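Local coordinates for CRISPR-associated protein, Cse1 family (Acidimicrobium ferrooxidans, PDB 4H3T) that probably acts as the large Cse1 subunit of a type I-E CRISPR Cascade complex, taking part in recognition of invading DNA, at residues R69-K72 with E76-R79; N217-P220 with L226-G229; L80-R85 with Q353-A358; L63-L68 with V219-R224. The protein carries 1 engineered substitution. One frame throughout, in Å; residues are numbered along the deposited sequence.

Contact 1: residues R69-K72 with E76-R79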
loop_
_atom_site.group_PDB
_atom_site.type_symbol
_atom_site.label_atom_id
_atom_site.label_comp_id
_atom_site.label_asym_id
_atom_site.label_seq_id
_atom_site.Cartn_x
_atom_site.Cartn_y
_atom_site.Cartn_z
ATOM N N ARG A 69 -14.743 -18.811 11.137
ATOM C CA ARG A 69 -16.168 -18.774 10.795
ATOM C C ARG A 69 -16.712 -17.468 11.341
ATOM O O ARG A 69 -17.778 -17.389 11.887
ATOM C CB ARG A 69 -16.902 -20.015 11.332
ATOM C CG ARG A 69 -16.261 -21.264 10.722
ATOM C CD ARG A 69 -16.983 -22.570 10.978
ATOM N NE ARG A 69 -18.378 -22.539 10.524
ATOM C CZ ARG A 69 -18.801 -22.628 9.258
ATOM N NH1 ARG A 69 -20.103 -22.593 8.984
ATOM N NH2 ARG A 69 -17.925 -22.735 8.255
ATOM N N GLY A 70 -15.984 -16.416 11.097
ATOM C CA GLY A 70 -16.336 -15.126 11.642
ATOM C C GLY A 70 -15.081 -14.295 11.698
ATOM O O GLY A 70 -14.104 -14.636 11.039
ATOM N N PRO A 71 -15.110 -13.146 12.392
ATOM C CA PRO A 71 -16.178 -12.676 13.318
ATOM C C PRO A 71 -17.391 -12.091 12.597
ATOM O O PRO A 71 -17.275 -11.293 11.672
ATOM C CB PRO A 71 -15.452 -11.618 14.149
ATOM C CG PRO A 71 -14.413 -11.050 13.208
ATOM C CD PRO A 71 -13.915 -12.276 12.463
ATOM N N LYS A 72 -18.566 -12.488 13.018
ATOM C CA LYS A 72 -19.789 -11.968 12.415
ATOM C C LYS A 72 -20.139 -10.618 12.992
ATOM O O LYS A 72 -20.850 -9.852 12.340
ATOM C CB LYS A 72 -20.983 -12.948 12.639
ATOM C CG LYS A 72 -21.692 -12.840 13.932
ATOM C CD LYS A 72 -22.764 -13.914 13.996
ATOM C CE LYS A 72 -23.609 -13.810 15.235
ATOM N NZ LYS A 72 -24.744 -14.771 15.167
ATOM N N GLU A 76 -18.238 -11.331 18.843
ATOM C CA GLU A 76 -17.266 -12.340 18.422
ATOM C C GLU A 76 -15.887 -11.706 18.296
ATOM O O GLU A 76 -14.897 -12.321 18.702
ATOM C CB GLU A 76 -17.667 -13.037 17.102
ATOM C CG GLU A 76 -18.820 -14.016 17.267
ATOM C CD GLU A 76 -19.222 -14.796 16.027
ATOM O OE1 GLU A 76 -18.501 -14.737 15.001
ATOM O OE2 GLU A 76 -20.287 -15.451 16.079
ATOM N N TRP A 77 -15.796 -10.491 17.729
ATOM C CA TRP A 77 -14.476 -9.859 17.575
ATOM C C TRP A 77 -13.821 -9.666 18.959
ATOM O O TRP A 77 -12.667 -9.964 19.140
ATOM C CB TRP A 77 -14.604 -8.502 16.855
ATOM C CG TRP A 77 -13.298 -7.910 16.451
ATOM C CD1 TRP A 77 -12.650 -8.068 15.257
ATOM C CD2 TRP A 77 -12.478 -7.045 17.238
ATOM N NE1 TRP A 77 -11.415 -7.483 15.309
ATOM C CE2 TRP A 77 -11.272 -6.854 16.526
ATOM C CE3 TRP A 77 -12.558 -6.566 18.542
ATOM C CZ2 TRP A 77 -10.225 -6.061 17.036
ATOM C CZ3 TRP A 77 -11.532 -5.789 19.036
ATOM C CH2 TRP A 77 -10.364 -5.587 18.313
ATOM N N GLY A 78 -14.595 -9.147 19.878
ATOM C CA GLY A 78 -14.230 -8.923 21.270
ATOM C C GLY A 78 -13.694 -10.174 21.955
ATOM O O GLY A 78 -12.651 -10.116 22.601
ATOM N N ARG A 79 -14.340 -11.326 21.770
ATOM C CA ARG A 79 -13.819 -12.563 22.384
ATOM C C ARG A 79 -12.487 -12.992 21.733
ATOM O O ARG A 79 -11.628 -13.546 22.400
ATOM C CB ARG A 79 -14.843 -13.725 22.324
ATOM C CG ARG A 79 -16.049 -13.540 23.283
ATOM C CD ARG A 79 -16.939 -14.793 23.293
ATOM N NE ARG A 79 -17.831 -14.817 22.131
ATOM C CZ ARG A 79 -18.996 -14.170 22.038
ATOM N NH1 ARG A 79 -19.450 -13.448 23.057
ATOM N NH2 ARG A 79 -19.713 -14.244 20.927
HETATM O O HOH W 1 -19.911 -16.283 13.083
#
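Pro-71 lies at the edge of the Trp-77 indole, with its CG close to the ring plane and 4.0 Å from CD1, whereas the carboxylate of Glu-76 is met over a face. The group arriving there is the backbone N-H of Lys-72, whose N is 3.0 Å from Glu-76 OE1. The bond is nearly straight at the hydrogen (168°), although the donor stands 55° out of the carboxylate plane. OE1 takes a second bond from a water, 2.8 Å away, which also donates to Arg-69 O at 2.7 Å. Glu-76 reaches back this far because its CG is turned away from the carbonyl carbon (chi1 -73°) and the chain beyond runs straight out. The methylenes of Lys-72 cross the other carboxylate oxygen, CD coming within 3.6 Å of OE2, while NZ stays 4.6 Å from OE2, beyond a salt bridge. Pro-71 follows a cis peptide bond, and its CB packs on Glu-76 CB. The indole itself is shared more widely: NE1 donates to Leu-215 O, and the Trp-81 and Phe-348 rings meet it. Helix 52-68 thus turns into helix 74-82 through a short link clasped by a side chain of the second helix. With OE1 held by one backbone N-H and one bridging water, and a lysine nearby, the carboxylate is probably kept ionised and its rotation fixed.

Contact 2: residues N217-P220 with L226-G229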
loop_
_atom_site.group_PDB
_atom_site.type_symbol
_atom_site.label_atom_id
_atom_site.label_comp_id
_atom_site.label_asym_id
_atom_site.label_seq_id
_atom_site.Cartn_x
_atom_site.Cartn_y
_atom_site.Cartn_z
ATOM N N ASN A 217 -7.591 -6.090 11.133
ATOM C CA ASN A 217 -8.058 -6.158 9.750
ATOM C C ASN A 217 -9.300 -7.035 9.558
ATOM O O ASN A 217 -9.894 -7.002 8.454
ATOM C CB ASN A 217 -6.934 -6.655 8.833
ATOM C CG ASN A 217 -5.938 -5.603 8.539
ATOM O OD1 ASN A 217 -6.163 -4.829 7.648
ATOM N ND2 ASN A 217 -4.878 -5.488 9.328
ATOM N N LEU A 218 -9.665 -7.819 10.574
ATOM C CA LEU A 218 -10.817 -8.709 10.516
ATOM C C LEU A 218 -12.045 -7.947 10.928
ATOM O O LEU A 218 -12.665 -8.211 11.930
ATOM C CB LEU A 218 -10.617 -9.968 11.337
ATOM C CG LEU A 218 -9.634 -10.972 10.720
ATOM C CD1 LEU A 218 -9.176 -11.940 11.815
ATOM C CD2 LEU A 218 -10.226 -11.662 9.528
ATOM N N VAL A 219 -12.471 -7.068 10.030
ATOM C CA VAL A 219 -13.658 -6.289 10.252
ATOM C C VAL A 219 -14.878 -7.271 10.372
ATOM O O VAL A 219 -15.110 -8.096 9.441
ATOM C CB VAL A 219 -13.893 -5.262 9.107
ATOM C CG1 VAL A 219 -15.122 -4.407 9.405
ATOM C CG2 VAL A 219 -12.654 -4.391 8.838
ATOM N N PRO A 220 -15.690 -7.158 11.427
ATOM C CA PRO A 220 -16.839 -8.060 11.530
ATOM C C PRO A 220 -17.847 -7.847 10.390
ATOM O O PRO A 220 -18.014 -6.716 9.906
ATOM C CB PRO A 220 -17.415 -7.725 12.904
ATOM C CG PRO A 220 -16.240 -7.348 13.695
ATOM C CD PRO A 220 -15.499 -6.448 12.696
ATOM N N LEU A 226 -18.839 -1.034 5.848
ATOM C CA LEU A 226 -17.399 -1.126 5.697
ATOM C C LEU A 226 -16.914 -2.300 4.848
ATOM O O LEU A 226 -15.830 -2.202 4.255
ATOM C CB LEU A 226 -16.790 -1.230 7.092
ATOM C CG LEU A 226 -17.149 -0.131 8.091
ATOM C CD1 LEU A 226 -16.292 -0.301 9.357
ATOM C CD2 LEU A 226 -17.020 1.347 7.466
ATOM N N ILE A 227 -17.602 -3.448 4.885
ATOM C CA ILE A 227 -17.216 -4.640 4.105
ATOM C C ILE A 227 -18.427 -5.435 3.659
ATOM O O ILE A 227 -19.506 -5.235 4.181
ATOM C CB ILE A 227 -16.320 -5.611 4.936
ATOM C CG1 ILE A 227 -17.023 -6.149 6.251
ATOM C CG2 ILE A 227 -15.046 -5.056 5.268
ATOM C CD1 ILE A 227 -16.499 -7.592 6.582
ATOM N N ARG A 228 -18.188 -6.441 2.800
ATOM C CA ARG A 228 -19.137 -7.515 2.474
ATOM C C ARG A 228 -18.453 -8.821 2.833
ATOM O O ARG A 228 -17.358 -9.147 2.314
ATOM C CB ARG A 228 -19.585 -7.539 1.006
ATOM C CG ARG A 228 -20.412 -6.394 0.521
ATOM C CD ARG A 228 -21.900 -6.587 0.801
ATOM N NE ARG A 228 -22.670 -5.385 0.469
ATOM C CZ ARG A 228 -22.673 -4.271 1.190
ATOM N NH1 ARG A 228 -21.954 -4.190 2.305
ATOM N NH2 ARG A 228 -23.392 -3.221 0.798
ATOM N N GLY A 229 -19.082 -9.564 3.717
ATOM C CA GLY A 229 -18.598 -10.874 4.151
ATOM C C GLY A 229 -19.724 -11.663 4.745
ATOM O O GLY A 229 -20.754 -11.081 5.050
#
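Val-219 O, whose hydrogen-bond partner is the hydroxyl of Tyr-65 on helix 52-68, is met across this contact by a methyl group of Ile-227. That methyl, CD1, comes to 3.2 Å from Val-219 O, a close approach for carbon and oxygen, and lies 3.8 Å from Pro-220 O. The fit is tight in torsion too: CG1 of Ile-227 stands between the backbone N and the carbonyl carbon (chi1 60°), and chi2 at 149° is well off a staggered value. The other branch of Ile-227 faces the valine, with CG2 4.0 Å from Val-219 CB. Val-219 CG1 lies alongside as well, 4.1 Å from Ile-227 CG1, and the two side chains lie antiparallel, flank to flank. Leu-226 adds its CB, 4.3 Å from Val-219 CG1. Phe-348 of helix 344-350 covers Val-219 from outside the pair, while Trp-221 and Pro-299 touch Ile-227. Arg-228 NH1 makes a weak bond to Ile-227 O and a further one to Arg-224 O. The valine enters from an inverse gamma turn centred on Leu-218, where the chain leaves helix 210-217. Neither segment is a strand, and the CA atoms of Val-219 and Ile-227 stand 7.3 Å apart; this is an irregular loop folded back on itself and closed at its neck by a small buried apolar cluster.

Contact 3: residues L80-R85 with Q353-A358; sequences LWEADR and QSRGIA
The last turn of helix 74-82 faces the short 3-10 turn 353-355, with the CA atoms of Trp-81 and Arg-355 8.3 Å apart. Trp-81 does most of the touching, and its indole is divided between two residues. The pyrrole part belongs to Arg-355: NE1 gives a weak hydrogen bond to the backbone O of Arg-355 at 3.4 Å, bent to 148° at the hydrogen, and the same nitrogen lies 3.8 Å from Arg-355 CB. The benzene part belongs to Ile-357, whose CG1 comes obliquely to 3.6 Å from CZ2 and whose CD1 also rests against CH2. With CG opposite the backbone N (chi1 -174°), the indole is carried out from the helix toward the turn. The contact joins two parts of the fold far apart in sequence, the end of helix 74-82 and the connection from helix 344-350 to strand 359-370. Within that connection, Gly-356 N bonds back to Gln-353 O, and Gly-356 then takes a positive phi that sends the chain on to Ile-357. The Arg-355 chain bends at its second torsion, heads the other way from the Trp-81 side chain beside it, and brings its guanidinium to Glu-82. There Arg-355 NH1 meets Glu-82 OE2 at 3.1 Å, a salt bridge whose hydrogen bond is weak. The carboxylate oxygen lies at the guanidinium edge, near its plane, but the two flat groups are turned 48° against each other. Trp-81 also meets the ring of Trp-77 and touches Glu-212 and Leu-215 of helix 210-217.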
loop_
_atom_site.group_PDB
_atom_site.type_symbol
_atom_site.label_atom_id
_atom_site.label_comp_id
_atom_site.label_asym_id
_atom_site.label_seq_id
_atom_site.Cartn_x
_atom_site.Cartn_y
_atom_site.Cartn_z
ATOM N N LEU A 80 -12.286 -12.716 20.455
ATOM C CA LEU A 80 -10.997 -13.022 19.816
ATOM C C LEU A 80 -9.891 -12.088 20.340
ATOM O O LEU A 80 -8.804 -12.559 20.688
ATOM C CB LEU A 80 -11.113 -12.885 18.299
ATOM C CG LEU A 80 -11.991 -13.919 17.650
ATOM C CD1 LEU A 80 -12.297 -13.555 16.220
ATOM C CD2 LEU A 80 -11.319 -15.280 17.626
ATOM N N TRP A 81 -10.185 -10.778 20.431
ATOM C CA TRP A 81 -9.226 -9.792 20.907
ATOM C C TRP A 81 -8.793 -10.109 22.347
ATOM O O TRP A 81 -7.612 -10.042 22.627
ATOM C CB TRP A 81 -9.815 -8.384 20.818
ATOM C CG TRP A 81 -8.825 -7.316 21.158
ATOM C CD1 TRP A 81 -8.676 -6.695 22.366
ATOM C CD2 TRP A 81 -7.744 -6.852 20.329
ATOM N NE1 TRP A 81 -7.623 -5.808 22.312
ATOM C CE2 TRP A 81 -7.012 -5.912 21.086
ATOM C CE3 TRP A 81 -7.341 -7.114 19.008
ATOM C CZ2 TRP A 81 -5.901 -5.238 20.565
ATOM C CZ3 TRP A 81 -6.262 -6.416 18.485
ATOM C CH2 TRP A 81 -5.555 -5.497 19.265
ATOM N N GLU A 82 -9.743 -10.491 23.229
ATOM C CA GLU A 82 -9.472 -10.787 24.647
ATOM C C GLU A 82 -8.722 -12.129 24.834
ATOM O O GLU A 82 -8.094 -12.321 25.874
ATOM C CB GLU A 82 -10.794 -10.799 25.456
ATOM C CG GLU A 82 -11.524 -9.458 25.517
ATOM C CD GLU A 82 -13.023 -9.495 25.812
ATOM O OE1 GLU A 82 -13.545 -10.575 26.180
ATOM O OE2 GLU A 82 -13.684 -8.441 25.642
ATOM N N ALA A 83 -8.801 -13.060 23.866
ATOM C CA ALA A 83 -8.062 -14.330 23.942
ATOM C C ALA A 83 -6.603 -14.058 23.581
ATOM O O ALA A 83 -6.334 -13.005 23.006
ATOM C CB ALA A 83 -8.675 -15.370 22.997
ATOM N N ASP A 84 -5.657 -14.965 23.883
ATOM C CA ASP A 84 -4.243 -14.672 23.627
ATOM C C ASP A 84 -3.651 -15.405 22.418
ATOM O O ASP A 84 -2.510 -15.126 22.052
ATOM C CB ASP A 84 -3.389 -14.968 24.856
ATOM C CG ASP A 84 -3.151 -16.422 25.111
ATOM O OD1 ASP A 84 -4.083 -17.224 24.872
ATOM O OD2 ASP A 84 -2.025 -16.769 25.536
ATOM N N ARG A 85 -4.388 -16.355 21.846
ATOM C CA ARG A 85 -3.912 -17.100 20.692
ATOM C C ARG A 85 -5.114 -17.674 19.938
ATOM O O ARG A 85 -6.244 -17.713 20.463
ATOM C CB ARG A 85 -2.930 -18.202 21.144
ATOM C CG ARG A 85 -3.581 -19.260 22.001
ATOM C CD ARG A 85 -2.675 -20.406 22.476
ATOM N NE ARG A 85 -1.424 -20.005 23.121
ATOM C CZ ARG A 85 -1.294 -19.581 24.378
ATOM N NH1 ARG A 85 -0.095 -19.261 24.856
ATOM N NH2 ARG A 85 -2.360 -19.458 25.166
ATOM N N GLN A 353 -10.469 2.365 20.542
ATOM C CA GLN A 353 -9.745 2.945 21.719
ATOM C C GLN A 353 -10.054 2.253 23.102
ATOM O O GLN A 353 -9.135 1.985 23.899
ATOM C CB GLN A 353 -10.151 4.408 21.860
ATOM C CG GLN A 353 -9.685 5.225 20.613
ATOM C CD GLN A 353 -9.102 6.588 20.951
ATOM O OE1 GLN A 353 -8.107 6.703 21.682
ATOM N NE2 GLN A 353 -9.637 7.644 20.358
ATOM N N SER A 354 -11.328 1.878 23.322
ATOM C CA SER A 354 -11.694 1.257 24.602
ATOM C C SER A 354 -11.050 -0.155 24.742
ATOM O O SER A 354 -11.031 -0.669 25.844
ATOM C CB SER A 354 -13.210 1.220 24.784
ATOM O OG SER A 354 -13.846 0.425 23.794
ATOM N N ARG A 355 -10.444 -0.732 23.654
ATOM C CA ARG A 355 -9.711 -2.012 23.708
ATOM C C ARG A 355 -8.202 -1.887 24.112
ATOM O O ARG A 355 -7.469 -2.894 24.040
ATOM C CB ARG A 355 -9.781 -2.719 22.337
ATOM C CG ARG A 355 -11.200 -3.015 21.891
ATOM C CD ARG A 355 -11.840 -4.075 22.731
ATOM N NE ARG A 355 -13.115 -4.420 22.139
ATOM C CZ ARG A 355 -13.879 -5.414 22.547
ATOM N NH1 ARG A 355 -13.500 -6.177 23.568
ATOM N NH2 ARG A 355 -15.024 -5.679 21.920
ATOM N N GLY A 356 -7.748 -0.695 24.509
ATOM C CA GLY A 356 -6.354 -0.510 24.903
ATOM C C GLY A 356 -5.362 -0.305 23.762
ATOM O O GLY A 356 -4.154 -0.523 23.948
ATOM N N ILE A 357 -5.839 0.196 22.600
ATOM C CA ILE A 357 -4.987 0.455 21.436
ATOM C C ILE A 357 -4.824 1.956 21.295
ATOM O O ILE A 357 -5.804 2.644 21.114
ATOM C CB ILE A 357 -5.596 -0.162 20.136
ATOM C CG1 ILE A 357 -5.941 -1.665 20.291
ATOM C CG2 ILE A 357 -4.646 -0.004 18.967
ATOM C CD1 ILE A 357 -7.179 -2.042 19.472
ATOM N N ALA A 358 -3.603 2.458 21.358
ATOM C CA ALA A 358 -3.344 3.881 21.202
ATOM C C ALA A 358 -2.832 4.233 19.795
ATOM O O ALA A 358 -3.172 5.315 19.259
ATOM C CB ALA A 358 -2.330 4.315 22.244
#

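Contact 4: residues L63-L68 with V219-R224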
loop_
_atom_site.group_PDB
_atom_site.type_symbol
_atom_site.label_atom_id
_atom_site.label_comp_id
_atom_site.label_asym_id
_atom_site.label_seq_id
_atom_site.Cartn_x
_atom_site.Cartn_y
_atom_site.Cartn_z
ATOM N N LEU A 63 -8.213 -16.623 4.798
ATOM C CA LEU A 63 -8.101 -17.909 5.539
ATOM C C LEU A 63 -8.622 -17.753 6.998
ATOM O O LEU A 63 -9.357 -18.617 7.484
ATOM C CB LEU A 63 -6.623 -18.196 5.509
ATOM C CG LEU A 63 -5.993 -19.555 5.598
ATOM C CD1 LEU A 63 -6.964 -20.744 5.241
ATOM C CD2 LEU A 63 -4.768 -19.525 4.703
ATOM N N ALA A 64 -8.314 -16.605 7.662
ATOM C CA ALA A 64 -8.798 -16.339 9.027
ATOM C C ALA A 64 -10.320 -16.329 9.106
ATOM O O ALA A 64 -10.861 -17.002 9.983
ATOM C CB ALA A 64 -8.245 -15.035 9.551
ATOM N N TYR A 65 -11.020 -15.622 8.174
ATOM C CA TYR A 65 -12.494 -15.608 8.190
ATOM C C TYR A 65 -13.088 -17.016 8.074
ATOM O O TYR A 65 -14.133 -17.330 8.694
ATOM C CB TYR A 65 -13.036 -14.735 7.049
ATOM C CG TYR A 65 -12.999 -13.265 7.324
ATOM C CD1 TYR A 65 -13.865 -12.687 8.256
ATOM C CD2 TYR A 65 -12.240 -12.413 6.524
ATOM C CE1 TYR A 65 -13.940 -11.301 8.415
ATOM C CE2 TYR A 65 -12.311 -11.042 6.661
ATOM C CZ TYR A 65 -13.157 -10.479 7.614
ATOM O OH TYR A 65 -13.152 -9.098 7.762
ATOM N N ARG A 66 -12.422 -17.885 7.290
ATOM C CA ARG A 66 -12.903 -19.262 7.085
ATOM C C ARG A 66 -12.565 -20.137 8.268
ATOM O O ARG A 66 -13.408 -20.976 8.650
ATOM C CB ARG A 66 -12.349 -19.881 5.783
ATOM C CG ARG A 66 -12.738 -19.163 4.477
ATOM C CD ARG A 66 -14.260 -19.078 4.331
ATOM N NE ARG A 66 -14.824 -20.413 4.129
ATOM C CZ ARG A 66 -16.103 -20.750 4.275
ATOM N NH1 ARG A 66 -16.995 -19.857 4.704
ATOM N NH2 ARG A 66 -16.503 -21.976 3.986
ATOM N N ILE A 67 -11.347 -20.000 8.841
ATOM C CA ILE A 67 -10.992 -20.824 10.014
ATOM C C ILE A 67 -11.868 -20.408 11.203
ATOM O O ILE A 67 -12.348 -21.249 11.937
ATOM C CB ILE A 67 -9.484 -20.686 10.365
ATOM C CG1 ILE A 67 -8.579 -21.400 9.343
ATOM C CG2 ILE A 67 -9.213 -21.207 11.773
ATOM C CD1 ILE A 67 -7.120 -20.917 9.349
ATOM N N LEU A 68 -11.997 -19.104 11.452
ATOM C CA LEU A 68 -12.741 -18.642 12.620
ATOM C C LEU A 68 -14.272 -18.655 12.403
ATOM O O LEU A 68 -15.032 -18.463 13.370
ATOM C CB LEU A 68 -12.243 -17.205 12.932
ATOM C CG LEU A 68 -10.719 -17.115 13.257
ATOM C CD1 LEU A 68 -10.275 -15.660 13.335
ATOM C CD2 LEU A 68 -10.365 -17.799 14.557
ATOM N N VAL A 219 -12.471 -7.068 10.030
ATOM C CA VAL A 219 -13.658 -6.289 10.252
ATOM C C VAL A 219 -14.878 -7.271 10.372
ATOM O O VAL A 219 -15.110 -8.096 9.441
ATOM C CB VAL A 219 -13.893 -5.262 9.107
ATOM C CG1 VAL A 219 -15.122 -4.407 9.405
ATOM C CG2 VAL A 219 -12.654 -4.391 8.838
ATOM N N PRO A 220 -15.690 -7.158 11.427
ATOM C CA PRO A 220 -16.839 -8.060 11.530
ATOM C C PRO A 220 -17.847 -7.847 10.390
ATOM O O PRO A 220 -18.014 -6.716 9.906
ATOM C CB PRO A 220 -17.415 -7.725 12.904
ATOM C CG PRO A 220 -16.240 -7.348 13.695
ATOM C CD PRO A 220 -15.499 -6.448 12.696
ATOM N N TRP A 221 -18.509 -8.955 9.958
ATOM C CA TRP A 221 -19.472 -8.944 8.847
ATOM C C TRP A 221 -20.649 -7.975 9.104
ATOM O O TRP A 221 -21.208 -7.438 8.158
ATOM C CB TRP A 221 -20.021 -10.353 8.613
ATOM C CG TRP A 221 -18.991 -11.366 8.239
ATOM C CD1 TRP A 221 -17.769 -11.146 7.667
ATOM C CD2 TRP A 221 -19.073 -12.768 8.486
ATOM N NE1 TRP A 221 -17.097 -12.331 7.520
ATOM C CE2 TRP A 221 -17.911 -13.354 7.936
ATOM C CE3 TRP A 221 -20.069 -13.603 9.020
ATOM C CZ2 TRP A 221 -17.679 -14.718 7.998
ATOM C CZ3 TRP A 221 -19.834 -14.964 9.071
ATOM C CH2 TRP A 221 -18.627 -15.498 8.613
ATOM N N GLN A 222 -20.987 -7.719 10.377
ATOM C CA GLN A 222 -22.046 -6.789 10.764
ATOM C C GLN A 222 -21.772 -5.354 10.279
ATOM O O GLN A 222 -22.706 -4.598 10.099
ATOM C CB GLN A 222 -22.184 -6.814 12.294
ATOM C CG GLN A 222 -23.367 -6.139 12.910
ATOM C CD GLN A 222 -23.259 -6.101 14.442
ATOM O OE1 GLN A 222 -22.184 -6.280 15.063
ATOM N NE2 GLN A 222 -24.324 -5.680 15.075
ATOM N N TYR A 223 -20.509 -4.977 10.013
ATOM C CA TYR A 223 -20.202 -3.655 9.458
ATOM C C TYR A 223 -20.488 -3.616 7.952
ATOM O O TYR A 223 -19.560 -3.541 7.141
ATOM C CB TYR A 223 -18.733 -3.285 9.710
ATOM C CG TYR A 223 -18.419 -2.997 11.159
ATOM C CD1 TYR A 223 -18.475 -1.701 11.659
ATOM C CD2 TYR A 223 -18.081 -4.017 12.035
ATOM C CE1 TYR A 223 -18.254 -1.436 13.012
ATOM C CE2 TYR A 223 -17.859 -3.766 13.390
ATOM C CZ TYR A 223 -17.826 -2.456 13.847
ATOM O OH TYR A 223 -17.556 -2.172 15.162
ATOM N N ARG A 224 -21.757 -3.667 7.575
ATOM C CA ARG A 224 -22.167 -3.714 6.162
ATOM C C ARG A 224 -21.787 -2.432 5.407
ATOM O O ARG A 224 -21.672 -2.445 4.192
ATOM C CB ARG A 224 -23.668 -3.966 6.036
ATOM C CG ARG A 224 -24.133 -5.332 6.570
ATOM C CD ARG A 224 -24.580 -6.260 5.453
ATOM N NE ARG A 224 -25.486 -5.593 4.506
ATOM C CZ ARG A 224 -25.625 -5.895 3.213
ATOM N NH1 ARG A 224 -24.932 -6.900 2.671
ATOM N NH2 ARG A 224 -26.463 -5.198 2.450
#
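Tyr-65 and Trp-221 form the tight half of this contact, the indole nitrogen NE1 sitting 3.3 Å from Tyr-65 CD1 and 3.4 Å from CE1. The rings are tilted only 24° from parallel but are slid apart, with 5.1 Å between the centroids of the tyrosine ring and the five-membered ring, and they barely overlap. At the far end of the tyrosine, OH donates to Val-219 O over 2.8 Å, and that oxygen lies at the edge of the phenol, near its plane. The donor sits 23° from the carbonyl plane, with a C=O...O angle of 124°. Looser is the outer side, where the type I turn from Pro-220 to Tyr-223 carries Gln-222 to the surface, with Arg-224 just beyond, also exposed. On the helix, Arg-66 starts away from the loop and its guanidinium is held in a salt bridge by Glu-238, while Val-254 and Cys-255 touch Tyr-65. Between these two segments Tyr-65 makes the join; Leu-218 adds packing on the same helix. The tyrosine hydroxyl, otherwise a costly group to bury, is satisfied by a backbone carbonyl, and this bond and the partial ring contact probably limit the rotation of the phenol.

All four contacts lie on the same side of the chain's centre. Contacts 2 and 4 are closest, with centres about 6 Å apart, and share Val-219 and Pro-220; contact 1 lies about 7 Å from contact 4, and backbone bonds from Pro-71 to Trp-221 and from Lys-72 to Gln-222 tie them. Contact 3 stands apart, its centre about 13 Å from that of contact 1, with which it shares helix 74-82, and about 17 Å from those of contacts 2 and 4. Along the chain, contact 1 is nested inside the loop closed by contact 4, whereas contacts 3 and 4 cross. Of the two consecutive helices, 52-68 thus meets the 219-224 loop and 74-82 meets 353-358, both much later in sequence.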